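Local coordinates for protein leucine aminopeptidase 2, chloroplastic (Streptomyces sp. BC16019, PDB 5LHJ) that probably removes N-terminal amino acids from peptides as a manganese-binding M17 aminopeptidase, and takes part in maturation of the peptide natural product bottromycin, at residues G138-D143 with L183-A188; P392-A397 with F411-L416. One frame throughout, in Å; residues are numbered along the deposited sequence.

Interaction 1: residues G138-D143 with L183-A188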
loop_
_atom_site.group_PDB
_atom_site.type_symbol
_atom_site.label_atom_id
_atom_site.label_comp_id
_atom_site.label_asym_id
_atom_site.label_seq_id
_atom_site.Cartn_x
_atom_site.Cartn_y
_atom_site.Cartn_z
ATOM N N GLY A 138 -26.682 -7.089 -29.842
ATOM C CA GLY A 138 -26.349 -8.452 -29.414
ATOM C C GLY A 138 -25.447 -9.232 -30.358
ATOM O O GLY A 138 -24.722 -10.144 -29.915
ATOM N N LEU A 139 -25.475 -8.873 -31.644
ATOM C CA LEU A 139 -24.598 -9.479 -32.654
ATOM C C LEU A 139 -23.193 -8.895 -32.709
ATOM O O LEU A 139 -22.301 -9.478 -33.330
ATOM C CB LEU A 139 -25.201 -9.350 -34.041
ATOM C CG LEU A 139 -26.268 -10.373 -34.385
ATOM C CD1 LEU A 139 -26.886 -10.002 -35.726
ATOM C CD2 LEU A 139 -25.678 -11.788 -34.401
ATOM N N TYR A 140 -23.004 -7.748 -32.076
ATOM C CA TYR A 140 -21.731 -7.051 -32.101
ATOM C C TYR A 140 -20.547 -7.937 -31.712
ATOM O O TYR A 140 -20.605 -8.651 -30.720
ATOM C CB TYR A 140 -21.782 -5.831 -31.175
ATOM C CG TYR A 140 -20.489 -5.062 -31.153
ATOM C CD1 TYR A 140 -20.184 -4.179 -32.173
ATOM C CD2 TYR A 140 -19.547 -5.258 -30.140
ATOM C CE1 TYR A 140 -18.988 -3.491 -32.186
ATOM C CE2 TYR A 140 -18.351 -4.571 -30.134
ATOM C CZ TYR A 140 -18.069 -3.688 -31.175
ATOM O OH TYR A 140 -16.891 -2.999 -31.198
ATOM N N ARG A 141 -19.487 -7.888 -32.519
ATOM C CA ARG A 141 -18.215 -8.528 -32.185
ATOM C C ARG A 141 -17.096 -7.612 -32.630
ATOM O O ARG A 141 -17.256 -6.848 -33.589
ATOM C CB ARG A 141 -18.073 -9.911 -32.855
ATOM C CG ARG A 141 -18.418 -9.923 -34.340
ATOM C CD ARG A 141 -18.097 -11.227 -35.084
ATOM N NE ARG A 141 -18.415 -12.465 -34.349
ATOM C CZ ARG A 141 -18.499 -13.685 -34.904
ATOM N NH1 ARG A 141 -18.294 -13.881 -36.213
ATOM N NH2 ARG A 141 -18.788 -14.741 -34.139
ATOM N N TYR A 142 -15.977 -7.672 -31.922
ATOM C CA TYR A 142 -14.808 -6.885 -32.277
ATOM C C TYR A 142 -13.638 -7.850 -32.451
ATOM O O TYR A 142 -12.900 -8.118 -31.513
ATOM C CB TYR A 142 -14.514 -5.804 -31.241
ATOM C CG TYR A 142 -13.434 -4.849 -31.716
ATOM C CD1 TYR A 142 -13.723 -3.855 -32.648
ATOM C CD2 TYR A 142 -12.124 -4.949 -31.244
ATOM C CE1 TYR A 142 -12.738 -2.986 -33.098
ATOM C CE2 TYR A 142 -11.137 -4.077 -31.678
ATOM C CZ TYR A 142 -11.446 -3.114 -32.610
ATOM O OH TYR A 142 -10.473 -2.260 -33.057
ATOM N N ASP A 143 -13.493 -8.348 -33.673
ATOM C CA ASP A 143 -12.504 -9.373 -34.023
ATOM C C ASP A 143 -11.409 -8.883 -34.957
ATOM O O ASP A 143 -10.621 -9.697 -35.447
ATOM C CB ASP A 143 -13.230 -10.573 -34.664
ATOM C CG ASP A 143 -14.051 -11.360 -33.669
ATOM O OD1 ASP A 143 -13.742 -11.350 -32.442
ATOM O OD2 ASP A 143 -15.017 -12.014 -34.121
ATOM N N LEU A 183 -14.668 2.331 -31.851
ATOM C CA LEU A 183 -13.690 3.367 -31.568
ATOM C C LEU A 183 -13.049 3.156 -30.189
ATOM O O LEU A 183 -11.830 3.271 -30.036
ATOM C CB LEU A 183 -14.325 4.761 -31.662
ATOM C CG LEU A 183 -14.763 5.209 -33.052
ATOM C CD1 LEU A 183 -15.669 6.421 -32.932
ATOM C CD2 LEU A 183 -13.556 5.493 -33.950
ATOM N N VAL A 184 -13.870 2.809 -29.202
ATOM C CA VAL A 184 -13.368 2.575 -27.838
ATOM C C VAL A 184 -12.495 1.325 -27.791
ATOM O O VAL A 184 -11.413 1.352 -27.189
ATOM C CB VAL A 184 -14.526 2.487 -26.813
ATOM C CG1 VAL A 184 -14.043 2.013 -25.442
ATOM C CG2 VAL A 184 -15.219 3.834 -26.716
ATOM N N ASN A 185 -12.937 0.256 -28.440
ATOM C CA ASN A 185 -12.178 -0.999 -28.493
ATOM C C ASN A 185 -10.856 -0.912 -29.247
ATOM O O ASN A 185 -9.935 -1.687 -28.967
ATOM C CB ASN A 185 -13.028 -2.125 -29.081
ATOM C CG ASN A 185 -14.042 -2.674 -28.091
ATOM O OD1 ASN A 185 -13.790 -2.705 -26.880
ATOM N ND2 ASN A 185 -15.192 -3.100 -28.589
ATOM N N CYS A 186 -10.755 0.027 -30.187
ATOM C CA CYS A 186 -9.556 0.153 -31.017
ATOM C C CYS A 186 -8.326 0.393 -30.141
ATOM O O CYS A 186 -8.350 1.283 -29.299
ATOM C CB CYS A 186 -9.713 1.301 -32.021
ATOM S SG CYS A 186 -8.475 1.236 -33.319
ATOM N N PRO A 187 -7.255 -0.397 -30.330
ATOM C CA PRO A 187 -6.000 -0.109 -29.609
ATOM C C PRO A 187 -5.540 1.335 -29.769
ATOM O O PRO A 187 -5.644 1.885 -30.876
ATOM C CB PRO A 187 -5.001 -1.044 -30.273
ATOM C CG PRO A 187 -5.803 -2.166 -30.798
ATOM C CD PRO A 187 -7.133 -1.583 -31.186
ATOM N N ALA A 188 -5.005 1.939 -28.701
ATOM C CA ALA A 188 -4.552 3.335 -28.770
ATOM C C ALA A 188 -3.445 3.566 -29.799
ATOM O O ALA A 188 -3.322 4.673 -30.319
ATOM C CB ALA A 188 -4.106 3.849 -27.403
#
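The hydroxyl OH of Tyr140 accepts a hydrogen bond from ND2 of Asn185 at 3.1 Å, with an N-H...O angle of 146°, and is also hydrogen-bonded to Asp182. The two side chains reach toward each other tip to tip, ring and amide nearly coplanar, and ND2 meets the ring at its edge. An amide suits the place because its other end is used as well: OD1 of Asn185 accepts from the backbone N of Gly481, which helps fix the flip of the group.

Tyr142 meets the same asparagine differently. Its ring lies against the aliphatic part, CB of Asn185 standing 3.6 Å from the centroid of the Tyr142 ring and 10° off the normal, a CH-pi contact. CG of Tyr142 is anti to the backbone N (chi1 -171°). The ring slides past Asn185, and OH of Tyr142 lies 3.3 Å from CA of Cys186, with Pro187 a further neighbour. An alanine in place of Tyr142 would probably leave CB of Asn185 without its aromatic cover and open a gap beside Cys186 and Pro187.

The contact ties the loop after helix 124-139, in the N-terminal domain, to the C-terminal end of helix 164-185 and the turn after it, in the catalytic part of the two-domain M17 fold.

Interaction 2: residues P392-A397 with F411-L416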
loop_
_atom_site.group_PDB
_atom_site.type_symbol
_atom_site.label_atom_id
_atom_site.label_comp_id
_atom_site.label_asym_id
_atom_site.label_seq_id
_atom_site.Cartn_x
_atom_site.Cartn_y
_atom_site.Cartn_z
ATOM N N PRO A 392 -27.730 22.760 -14.069
ATOM C CA PRO A 392 -28.547 23.657 -13.229
ATOM C C PRO A 392 -29.998 23.810 -13.702
ATOM O O PRO A 392 -30.806 24.385 -12.973
ATOM C CB PRO A 392 -27.812 24.993 -13.320
ATOM C CG PRO A 392 -27.059 24.943 -14.586
ATOM C CD PRO A 392 -26.761 23.505 -14.897
ATOM N N ASP A 393 -30.315 23.317 -14.902
ATOM C CA ASP A 393 -31.613 23.503 -15.543
ATOM C C ASP A 393 -32.477 22.257 -15.317
ATOM O O ASP A 393 -32.236 21.206 -15.907
ATOM C CB ASP A 393 -31.354 23.757 -17.035
ATOM C CG ASP A 393 -32.588 24.165 -17.815
ATOM O OD1 ASP A 393 -33.667 23.554 -17.679
ATOM O OD2 ASP A 393 -32.446 25.105 -18.626
ATOM N N ASP A 394 -33.476 22.377 -14.443
ATOM C CA ASP A 394 -34.369 21.255 -14.136
ATOM C C ASP A 394 -35.092 20.710 -15.370
ATOM O O ASP A 394 -35.236 19.491 -15.511
ATOM C CB ASP A 394 -35.394 21.653 -13.059
ATOM C CG ASP A 394 -34.777 21.803 -11.671
ATOM O OD1 ASP A 394 -33.645 21.329 -11.420
ATOM O OD2 ASP A 394 -35.453 22.403 -10.800
ATOM N N ARG A 395 -35.517 21.590 -16.277
ATOM C CA ARG A 395 -36.204 21.149 -17.502
ATOM C C ARG A 395 -35.273 20.324 -18.408
ATOM O O ARG A 395 -35.692 19.309 -18.970
ATOM C CB ARG A 395 -36.789 22.326 -18.292
ATOM C CG ARG A 395 -37.988 22.987 -17.629
ATOM C CD ARG A 395 -38.639 24.014 -18.551
ATOM N NE ARG A 395 -39.293 23.383 -19.705
ATOM C CZ ARG A 395 -40.497 22.794 -19.698
ATOM N NH1 ARG A 395 -41.240 22.725 -18.587
ATOM N NH2 ARG A 395 -40.973 22.259 -20.824
ATOM N N LEU A 396 -34.021 20.753 -18.526
ATOM C CA LEU A 396 -33.028 19.993 -19.280
ATOM C C LEU A 396 -32.727 18.650 -18.610
ATOM O O LEU A 396 -32.604 17.632 -19.294
ATOM C CB LEU A 396 -31.747 20.796 -19.441
ATOM C CG LEU A 396 -30.652 20.198 -20.312
ATOM C CD1 LEU A 396 -31.143 19.824 -21.706
ATOM C CD2 LEU A 396 -29.504 21.193 -20.382
ATOM N N ALA A 397 -32.629 18.641 -17.283
ATOM C CA ALA A 397 -32.443 17.385 -16.552
ATOM C C ALA A 397 -33.542 16.388 -16.871
ATOM O O ALA A 397 -33.251 15.223 -17.151
ATOM C CB ALA A 397 -32.366 17.605 -15.046
ATOM N N PHE A 411 -28.868 6.675 -15.823
ATOM C CA PHE A 411 -28.245 7.897 -15.319
ATOM C C PHE A 411 -28.841 8.302 -13.976
ATOM O O PHE A 411 -30.011 8.049 -13.713
ATOM C CB PHE A 411 -28.458 9.055 -16.295
ATOM C CG PHE A 411 -27.486 9.077 -17.423
ATOM C CD1 PHE A 411 -27.767 8.401 -18.599
ATOM C CD2 PHE A 411 -26.283 9.774 -17.311
ATOM C CE1 PHE A 411 -26.866 8.426 -19.655
ATOM C CE2 PHE A 411 -25.380 9.796 -18.365
ATOM C CZ PHE A 411 -25.674 9.126 -19.532
ATOM N N CYS A 412 -28.018 8.944 -13.157
ATOM C CA CYS A 412 -28.430 9.542 -11.900
ATOM C C CYS A 412 -28.032 11.009 -11.932
ATOM O O CYS A 412 -26.867 11.313 -12.166
ATOM C CB CYS A 412 -27.715 8.865 -10.733
ATOM S SG CYS A 412 -28.170 9.582 -9.138
ATOM N N ARG A 413 -28.982 11.913 -11.690
ATOM C CA ARG A 413 -28.644 13.329 -11.530
ATOM C C ARG A 413 -27.946 13.578 -10.197
ATOM O O ARG A 413 -28.467 13.206 -9.135
ATOM C CB ARG A 413 -29.880 14.222 -11.633
ATOM C CG ARG A 413 -29.520 15.698 -11.764
ATOM C CD ARG A 413 -30.747 16.554 -11.700
ATOM N NE ARG A 413 -30.432 17.965 -11.876
ATOM C CZ ARG A 413 -31.328 18.938 -11.848
ATOM N NH1 ARG A 413 -32.623 18.658 -11.659
ATOM N NH2 ARG A 413 -30.935 20.197 -12.006
ATOM N N LEU A 414 -26.775 14.197 -10.234
ATOM C CA LEU A 414 -26.101 14.643 -9.022
ATOM C C LEU A 414 -26.134 16.173 -8.937
ATOM O O LEU A 414 -26.164 16.840 -9.956
ATOM C CB LEU A 414 -24.667 14.121 -8.991
ATOM C CG LEU A 414 -24.522 12.593 -8.955
ATOM C CD1 LEU A 414 -23.039 12.230 -8.945
ATOM C CD2 LEU A 414 -25.223 11.994 -7.743
ATOM N N PRO A 415 -26.124 16.729 -7.715
ATOM C CA PRO A 415 -26.235 18.174 -7.515
ATOM C C PRO A 415 -24.937 18.938 -7.733
ATOM O O PRO A 415 -23.845 18.472 -7.369
ATOM C CB PRO A 415 -26.662 18.279 -6.044
ATOM C CG PRO A 415 -26.022 17.096 -5.407
ATOM C CD PRO A 415 -26.167 16.009 -6.431
ATOM N N LEU A 416 -25.070 20.133 -8.300
ATOM C CA LEU A 416 -23.962 21.086 -8.375
ATOM C C LEU A 416 -23.867 21.799 -7.022
ATOM O O LEU A 416 -24.312 22.934 -6.875
ATOM C CB LEU A 416 -24.183 22.071 -9.528
ATOM C CG LEU A 416 -24.064 21.429 -10.925
ATOM C CD1 LEU A 416 -24.805 22.234 -11.982
ATOM C CD2 LEU A 416 -22.603 21.274 -11.328
#
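Charge pairing between Arg413 and Asp394 dominates this contact. Both terminal nitrogens of the guanidinium converge on one carboxylate oxygen: NH1 of Arg413 lies 2.9 Å and NH2 3.0 Å from OD1 of Asp394, and both hydrogen bonds are bent, at 147° and 141°. OD1 lies close to the guanidinium plane, whereas the carboxylate is turned 82° from it. Arginine suits the place by its length: its chain is extended from CG to NE and carries the charge from the strand to the helix start. NH2 has a second acceptor in the carbonyl O of Thr391.

The helix start is capped next door: Asp393 is the N-cap, its OD1 accepting from N of Leu396 at 2.9 Å, and Asp394 follows in the first turn, where a negative charge is likely to suit the helix dipole.

Van der Waals packing adds to the join. The small methyl CB of Ala397 sits over one guanidinium face, offset toward its rim and 3.6 Å from CZ of Arg413. The apolar pair is Pro392 and Leu416, whose CD and CD1 touch at 3.7 Å.

Together they join helix to returning strand in a beta-alpha-beta crossover, in which strands 386-390 and 410-413 pair in parallel and helix 394-407 connects them.

How the interactions relate
Interaction 1 and interaction 2 lie on opposite sides of the chain's centre, their own centres 31 Å apart and their nearest atoms about 14 Å apart, so they do not touch. They follow one another along the chain: the first is complete before the second begins. Interaction 1 joins the two domains, whereas interaction 2 lies wholly within the catalytic domain, at its surface. Both are away from the manganese-binding residues, among them Lys261, Asp266 and Glu345. Each also borders another subunit of the six-chain assembly: Pro187 packs on Gly326 of the second subunit, and Pro415 on Cys412 of the third.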